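Local coordinates for protein thermophilic dibenzothiophene desulfurization enzyme C (Paenibacillus sp. A11-2, PDB 5XDC) that probably oxidises dibenzothiophene with reduced FMN and molecular oxygen, through the 5-oxide to the 5,5-dioxide, as a flavin-dependent monooxygenase of the DszC family, at residues G206-D211 with F378-R383; G261-A266 with I353-R358; A76-A81 with F255-L260. All coordinates share one frame; numbering follows the deposited sequence.

Interaction 1. Residues G206-D211 with F378-R383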
# COMPACT_ATOMS: atom_id res chain seq x y z
N GLY B 206 7.43 23.89 -0.20
CA GLY B 206 6.70 24.06 -1.43
C GLY B 206 5.64 25.14 -1.25
O GLY B 206 5.56 25.79 -0.21
N MET B 207 4.83 25.31 -2.29
CA MET B 207 3.90 26.45 -2.35
C MET B 207 4.65 27.75 -2.07
O MET B 207 4.18 28.64 -1.35
CB MET B 207 2.75 26.26 -1.36
CG MET B 207 1.82 25.09 -1.72
SD MET B 207 1.06 25.36 -3.35
CE MET B 207 -0.22 24.10 -3.33
N ARG B 208 5.81 27.89 -2.70
CA ARG B 208 6.78 28.91 -2.30
C ARG B 208 6.38 30.32 -2.72
O ARG B 208 6.95 31.28 -2.17
CB ARG B 208 8.15 28.57 -2.88
CG ARG B 208 8.84 27.42 -2.14
CD ARG B 208 10.25 27.18 -2.63
NE ARG B 208 11.06 28.40 -2.68
CZ ARG B 208 11.60 29.00 -1.63
NH1 ARG B 208 11.42 28.53 -0.41
NH2 ARG B 208 12.32 30.09 -1.81
N GLN B 209 5.45 30.48 -3.67
CA GLN B 209 5.02 31.80 -4.12
C GLN B 209 3.58 32.13 -3.71
O GLN B 209 2.93 32.95 -4.35
CB GLN B 209 5.19 31.93 -5.63
CG GLN B 209 6.66 31.99 -6.05
CD GLN B 209 6.87 32.63 -7.41
OE1 GLN B 209 6.41 32.11 -8.44
NE2 GLN B 209 7.54 33.78 -7.42
N THR B 210 3.10 31.54 -2.62
CA THR B 210 1.74 31.80 -2.15
C THR B 210 1.69 32.90 -1.10
O THR B 210 0.59 33.23 -0.62
CB THR B 210 1.10 30.53 -1.57
OG1 THR B 210 1.83 30.07 -0.43
CG2 THR B 210 1.02 29.44 -2.65
N ASP B 211 2.83 33.48 -0.72
CA ASP B 211 2.89 34.52 0.31
C ASP B 211 1.99 34.22 1.51
O ASP B 211 1.13 35.02 1.91
CB ASP B 211 2.57 35.88 -0.29
CG ASP B 211 3.81 36.57 -0.80
OD1 ASP B 211 4.66 36.96 0.04
OD2 ASP B 211 3.93 36.69 -2.02
N PHE B 378 6.90 19.13 -7.65
CA PHE B 378 5.55 18.59 -7.49
C PHE B 378 5.36 17.96 -6.11
O PHE B 378 4.38 18.26 -5.41
CB PHE B 378 5.26 17.58 -8.60
CG PHE B 378 5.25 18.17 -9.99
CD1 PHE B 378 4.13 18.87 -10.45
CD2 PHE B 378 6.34 18.01 -10.84
CE1 PHE B 378 4.12 19.40 -11.73
CE2 PHE B 378 6.33 18.54 -12.12
CZ PHE B 378 5.22 19.25 -12.56
N TRP B 379 6.30 17.11 -5.69
CA TRP B 379 6.22 16.55 -4.35
C TRP B 379 6.31 17.64 -3.30
O TRP B 379 5.55 17.63 -2.32
CB TRP B 379 7.33 15.51 -4.14
CG TRP B 379 7.39 14.98 -2.73
CD1 TRP B 379 6.66 13.97 -2.20
CD2 TRP B 379 8.23 15.46 -1.67
NE1 TRP B 379 6.98 13.78 -0.87
CE2 TRP B 379 7.94 14.68 -0.53
CE3 TRP B 379 9.20 16.46 -1.59
CZ2 TRP B 379 8.59 14.87 0.68
CZ3 TRP B 379 9.84 16.65 -0.37
CH2 TRP B 379 9.54 15.86 0.74
N ARG B 380 7.21 18.61 -3.47
CA ARG B 380 7.34 19.66 -2.46
C ARG B 380 6.03 20.44 -2.31
O ARG B 380 5.58 20.71 -1.19
CB ARG B 380 8.49 20.60 -2.81
CG ARG B 380 9.86 19.99 -2.58
CD ARG B 380 10.95 21.03 -2.69
NE ARG B 380 11.26 21.39 -4.06
CZ ARG B 380 10.90 22.52 -4.66
NH1 ARG B 380 10.16 23.43 -4.04
NH2 ARG B 380 11.24 22.74 -5.92
N ASP B 381 5.41 20.80 -3.43
CA ASP B 381 4.16 21.56 -3.38
C ASP B 381 3.05 20.76 -2.73
O ASP B 381 2.37 21.23 -1.81
CB ASP B 381 3.77 21.97 -4.79
CG ASP B 381 4.67 23.04 -5.37
OD1 ASP B 381 5.33 23.78 -4.59
OD2 ASP B 381 4.72 23.15 -6.61
N ALA B 382 2.87 19.52 -3.18
CA ALA B 382 1.83 18.67 -2.62
C ALA B 382 2.12 18.33 -1.17
O ALA B 382 1.21 18.38 -0.34
CB ALA B 382 1.71 17.39 -3.45
N ARG B 383 3.36 17.96 -0.85
CA ARG B 383 3.67 17.57 0.52
C ARG B 383 3.41 18.72 1.49
O ARG B 383 2.98 18.51 2.63
CB ARG B 383 5.13 17.10 0.63
CG ARG B 383 5.61 16.69 2.02
CD ARG B 383 4.94 15.43 2.53
NE ARG B 383 3.53 15.65 2.84
CZ ARG B 383 2.69 14.71 3.23
NH1 ARG B 383 3.11 13.47 3.42
NH2 ARG B 383 1.40 15.00 3.43
O HOH W 1 6.73 26.01 -4.88
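Asp381 OD1 is the main polar anchor of this contact: it accepts the backbone N-H of Met207 at 2.8 Å, with an N-H...O angle of 162°. The donor stands above the carboxylate plane. A water adds a second grip on the same oxygen, donating to Asp381 OD1 at 2.6 Å while accepting the N-H of Arg208 at 3.0 Å, so two successive loop N-H groups are tied, one directly and one through water, to a single buried and probably charged oxygen. Gly206 lets the loop come this close. Gly206 CA lies 3.5 Å from Arg380 O in a C-H...O contact, which leaves no room for a CB on that side, between Arg380 O and Asp381 N. Asp381 CG sits beside its own backbone N (chi1 -71°), which swings the carboxylate to the loop.

Met207 opens a type I turn that ends at Thr210, where OG1 donates to Met207 O at 2.9 Å. The loop, between strands 196-198 and 215-217 of the acyl-CoA dehydrogenase-like middle domain, is thus pinned to helix 376-385 of the C-terminal domain, and both Met207 and Thr210 line the indole pocket. Met207 CG passes 3.9 Å from Asp381 O.

Farther out, Arg208 CD rests 4.0 Å from Arg380 NH1, the two guanidinium planes 66° apart. Both guanidinium groups are balanced by acids: Asp203 for Arg208, Asp376 and Glu36 for Arg380. Arg208 also binds Ser204 O and Glu36 O, and Trp202 NE1 donates to Met207 O.

Interaction 2. Residues G261-A266 with I353-R358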
# COMPACT_ATOMS: atom_id res chain seq x y z
N GLY B 261 -4.67 18.62 -9.60
CA GLY B 261 -3.90 19.33 -10.61
C GLY B 261 -2.41 19.06 -10.52
O GLY B 261 -1.75 18.82 -11.54
N ILE B 262 -1.87 19.08 -9.31
CA ILE B 262 -0.45 18.76 -9.13
C ILE B 262 -0.17 17.35 -9.62
O ILE B 262 0.82 17.11 -10.32
CB ILE B 262 -0.04 18.94 -7.66
CG1 ILE B 262 -0.10 20.41 -7.25
CG2 ILE B 262 1.36 18.37 -7.43
CD1 ILE B 262 -0.00 20.62 -5.76
N ALA B 263 -1.06 16.41 -9.29
CA ALA B 263 -0.90 15.02 -9.70
C ALA B 263 -0.86 14.89 -11.22
O ALA B 263 -0.03 14.17 -11.78
CB ALA B 263 -2.01 14.16 -9.12
N ARG B 264 -1.79 15.56 -11.91
CA ARG B 264 -1.82 15.50 -13.37
C ARG B 264 -0.58 16.15 -13.97
O ARG B 264 0.04 15.59 -14.88
CB ARG B 264 -3.09 16.14 -13.91
CG ARG B 264 -3.13 16.19 -15.44
CD ARG B 264 -4.55 16.40 -15.99
NE ARG B 264 -5.38 15.19 -15.87
CZ ARG B 264 -5.37 14.17 -16.72
NH1 ARG B 264 -4.56 14.18 -17.78
NH2 ARG B 264 -6.17 13.12 -16.52
N GLY B 265 -0.18 17.30 -13.44
CA GLY B 265 1.02 17.94 -13.96
C GLY B 265 2.27 17.09 -13.76
O GLY B 265 3.12 17.00 -14.65
N ALA B 266 2.39 16.47 -12.59
CA ALA B 266 3.52 15.60 -12.31
C ALA B 266 3.54 14.41 -13.27
O ALA B 266 4.60 14.04 -13.80
CB ALA B 266 3.45 15.12 -10.86
N ILE B 353 0.58 12.39 -3.13
CA ILE B 353 1.78 12.19 -2.32
C ILE B 353 2.54 10.95 -2.80
O ILE B 353 3.78 10.96 -2.87
CB ILE B 353 1.40 12.10 -0.83
CG1 ILE B 353 0.89 13.46 -0.30
CG2 ILE B 353 2.58 11.63 0.03
CD1 ILE B 353 1.87 14.62 -0.43
N GLU B 354 1.82 9.88 -3.16
CA GLU B 354 2.48 8.67 -3.67
C GLU B 354 3.10 8.92 -5.04
O GLU B 354 4.26 8.58 -5.29
CB GLU B 354 1.47 7.51 -3.77
CG GLU B 354 0.99 7.01 -2.44
CD GLU B 354 0.01 5.85 -2.57
OE1 GLU B 354 -0.31 5.45 -3.71
OE2 GLU B 354 -0.44 5.34 -1.51
N LEU B 355 2.33 9.53 -5.94
CA LEU B 355 2.72 9.68 -7.34
C LEU B 355 3.94 10.59 -7.49
O LEU B 355 4.86 10.28 -8.27
CB LEU B 355 1.51 10.23 -8.08
CG LEU B 355 1.49 10.68 -9.52
CD1 LEU B 355 0.00 10.71 -9.95
CD2 LEU B 355 2.14 12.05 -9.67
N THR B 356 3.97 11.71 -6.78
CA THR B 356 5.04 12.67 -6.99
C THR B 356 6.38 12.13 -6.51
O THR B 356 7.42 12.61 -6.98
CB THR B 356 4.73 14.00 -6.30
OG1 THR B 356 4.46 13.80 -4.91
CG2 THR B 356 3.54 14.67 -6.96
N SER B 357 6.36 11.13 -5.63
CA SER B 357 7.57 10.48 -5.16
C SER B 357 7.91 9.26 -6.01
O SER B 357 9.06 9.10 -6.45
CB SER B 357 7.41 10.06 -3.69
OG SER B 357 8.52 9.32 -3.26
N ARG B 358 6.93 8.40 -6.27
CA ARG B 358 7.22 7.12 -6.91
C ARG B 358 7.49 7.23 -8.40
O ARG B 358 8.10 6.33 -8.97
CB ARG B 358 6.06 6.15 -6.67
CG ARG B 358 5.99 5.66 -5.23
CD ARG B 358 4.74 4.84 -5.00
NE ARG B 358 4.49 4.61 -3.58
CZ ARG B 358 3.37 4.09 -3.09
NH1 ARG B 358 2.38 3.75 -3.90
NH2 ARG B 358 3.24 3.92 -1.77
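A small, mainly apolar helix-helix contact, buried in the all-helical C-terminal domain, joins helix 247-276 to helix 331-363. The two segments run nearly side by side in the same direction, their axes 24° apart and 9.5 Å at closest approach. Alanines on one helix receive longer side chains from the other. Leu355 does most of the reaching: with CG anti to its backbone N (chi1 173°), it sets both methyls against the Ala263-Ala266 turn. Leu355 CD2 comes 3.5 Å from Ala266 CB. The same Leu355 CD2 lies 3.7 Å from Ala263 O, while Leu355 CD1 rests on Ala263 CB.

This pairing belongs to the helical bundle with which the acyl-CoA dehydrogenase fold ends; helix 293-324 joins it through Phe302, which packs on Leu355. An alanine at Leu355 would remove both branches and would probably cost Ala263 and Ala266 their contacts with the two methyls and weaken the join here.

Thr356 lies beside the leucine and turns its methyl inward, Thr356 CG2 lying 3.9 Å from Ala266 CB and 4.3 Å from Ile262 CG2. Its chi1 of 55° puts OG1 between the backbone N and carbonyl carbon, where the hydroxyl bonds Val352 O one turn back in its own helix. The polar end is thereby satisfied locally and the methyl can serve the apolar seam. Phe378 of helix 376-385 packs against both Ala266 and Thr356.

Interaction 3. Residues A76-A81 with F255-L260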
# COMPACT_ATOMS: atom_id res chain seq x y z
N ALA B 76 -10.71 25.05 -13.67
CA ALA B 76 -9.69 26.06 -13.91
C ALA B 76 -8.62 26.02 -12.83
O ALA B 76 -7.43 26.19 -13.12
CB ALA B 76 -10.32 27.45 -13.99
N ILE B 77 -9.03 25.82 -11.57
CA ILE B 77 -8.06 25.71 -10.47
C ILE B 77 -7.11 24.55 -10.73
O ILE B 77 -5.88 24.69 -10.60
CB ILE B 77 -8.80 25.52 -9.13
CG1 ILE B 77 -9.52 26.81 -8.71
CG2 ILE B 77 -7.83 25.10 -8.03
CD1 ILE B 77 -10.54 26.62 -7.61
N ALA B 78 -7.65 23.38 -11.06
CA ALA B 78 -6.81 22.22 -11.31
C ALA B 78 -5.88 22.45 -12.49
O ALA B 78 -4.70 22.06 -12.46
CB ALA B 78 -7.67 20.97 -11.54
N GLU B 79 -6.37 23.11 -13.54
CA GLU B 79 -5.54 23.34 -14.71
C GLU B 79 -4.37 24.25 -14.37
O GLU B 79 -3.22 23.97 -14.71
CB GLU B 79 -6.39 23.93 -15.84
CG GLU B 79 -5.61 24.30 -17.09
CD GLU B 79 -4.93 23.12 -17.76
OE1 GLU B 79 -3.86 23.32 -18.38
OE2 GLU B 79 -5.43 21.99 -17.63
N ILE B 80 -4.66 25.35 -13.68
CA ILE B 80 -3.58 26.27 -13.32
C ILE B 80 -2.62 25.59 -12.35
O ILE B 80 -1.40 25.74 -12.47
CB ILE B 80 -4.15 27.58 -12.74
CG1 ILE B 80 -4.89 28.33 -13.86
CG2 ILE B 80 -3.06 28.44 -12.17
CD1 ILE B 80 -5.63 29.56 -13.41
N ALA B 81 -3.15 24.86 -11.37
CA ALA B 81 -2.29 24.22 -10.39
C ALA B 81 -1.35 23.22 -11.04
O ALA B 81 -0.24 23.02 -10.56
CB ALA B 81 -3.13 23.51 -9.33
N PHE B 255 -9.04 22.69 -2.32
CA PHE B 255 -7.78 22.02 -2.02
C PHE B 255 -7.67 20.71 -2.80
O PHE B 255 -6.60 20.38 -3.33
CB PHE B 255 -7.68 21.75 -0.52
CG PHE B 255 -7.74 22.99 0.36
CD1 PHE B 255 -7.45 24.23 -0.15
CD2 PHE B 255 -8.06 22.87 1.71
CE1 PHE B 255 -7.49 25.36 0.66
CE2 PHE B 255 -8.11 23.99 2.53
CZ PHE B 255 -7.82 25.24 2.00
N THR B 256 -8.76 19.95 -2.85
CA THR B 256 -8.78 18.69 -3.58
C THR B 256 -8.34 18.88 -5.02
O THR B 256 -7.55 18.10 -5.56
CB THR B 256 -10.18 18.08 -3.52
OG1 THR B 256 -10.53 17.81 -2.17
CG2 THR B 256 -10.25 16.77 -4.30
N HIS B 257 -8.83 19.94 -5.67
CA HIS B 257 -8.45 20.20 -7.05
C HIS B 257 -7.02 20.71 -7.19
O HIS B 257 -6.40 20.51 -8.25
CB HIS B 257 -9.46 21.17 -7.65
CG HIS B 257 -10.76 20.51 -8.02
ND1 HIS B 257 -11.76 20.27 -7.11
CD2 HIS B 257 -11.18 19.98 -9.20
CE1 HIS B 257 -12.75 19.64 -7.71
NE2 HIS B 257 -12.43 19.45 -8.98
N LEU B 258 -6.46 21.36 -6.17
CA LEU B 258 -5.02 21.63 -6.18
C LEU B 258 -4.25 20.33 -6.26
O LEU B 258 -3.31 20.19 -7.05
CB LEU B 258 -4.60 22.41 -4.93
CG LEU B 258 -5.18 23.81 -4.74
CD1 LEU B 258 -4.64 24.41 -3.46
CD2 LEU B 258 -4.85 24.69 -5.94
N TYR B 259 -4.65 19.34 -5.45
CA TYR B 259 -3.93 18.08 -5.39
C TYR B 259 -4.10 17.29 -6.68
O TYR B 259 -3.13 16.72 -7.19
CB TYR B 259 -4.38 17.26 -4.17
CG TYR B 259 -4.34 18.04 -2.87
CD1 TYR B 259 -3.50 19.13 -2.70
CD2 TYR B 259 -5.16 17.68 -1.83
CE1 TYR B 259 -3.51 19.86 -1.53
CE2 TYR B 259 -5.17 18.40 -0.65
CZ TYR B 259 -4.35 19.50 -0.52
OH TYR B 259 -4.39 20.20 0.66
N LEU B 260 -5.31 17.26 -7.23
CA LEU B 260 -5.50 16.59 -8.52
C LEU B 260 -4.73 17.29 -9.63
O LEU B 260 -4.18 16.64 -10.53
CB LEU B 260 -6.98 16.52 -8.87
CG LEU B 260 -7.84 15.71 -7.91
CD1 LEU B 260 -9.31 15.86 -8.27
CD2 LEU B 260 -7.45 14.24 -7.96
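Segments 76-81 and 255-260 run in roughly the same direction and cross at -39°, their axes only 7.7 Å apart at the closest point, with Ala78 and His257 bringing their CA atoms to 5.0 Å. So close a pass is consistent with the small Ala78 at the crossing. Ala78 presents its CA to the backbone carbonyl of His257, a C-H...O contact of 3.5 Å between Ala78 CA and His257 O, and Ala78 CB lies 3.6 Å from the same oxygen. That methyl also stands at the edge of the His257 imidazole, near the ring plane.

The imidazole is held from its own helix and from helix 70-83: ND1 is hydrogen-bonded to Leu253 O, and the ring stacks on Tyr74. His257 CB lies 4.3 Å from Ile77 CG2.

On the other flank Leu258 reaches Ile77 and Ala81, one helical turn apart. Its CB starts away from that helix, but CG lies beside the backbone N (chi1 -64°), and chi2 of -179° extends CD1, leaving CD2 as the branch turned to segment 76-81. There Leu258 CD2 meets Ile77 CG2 at 3.7 Å and Ala81 CB at 4.0 Å. Ile77 offers this methyl because its CG2 is anti to the backbone N, and the two branched chains cross obliquely. Phe91 of helix 85-104 backs Ile77.

The side chain of Tyr93, which binds FMN, is about 5 Å from that of Leu258, and Phe255 meets both Tyr93 and the indole-pocket residues His385 and His388. The contact thus joins the N-terminal helical domain to the C-terminal bundle of an acyl-CoA dehydrogenase-type fold, close to the FMN-binding residues and the indole pocket.

How the interactions relate
The three contacts lie 12 to 13 Å apart between centres. Helix 247-276 serves two of them in succession, segment 255-260 in interaction 3 and segment 261-266 in interaction 2. Along the chain interaction 3 closes before interaction 2 opens, interaction 2 is nested within the loop closed by interaction 1, and interactions 1 and 3 cross. Trp379 packs on Thr356 and Arg383 on Ile353 between interactions 1 and 2; Gly261 meets Ala78 between interactions 2 and 3. Interaction 1 ties the middle domain to the C-terminal one and interaction 3 the N-terminal, whereas interaction 2 is internal to the C-terminal bundle. Interactions 1 and 2 also touch the second subunit of the tetramer.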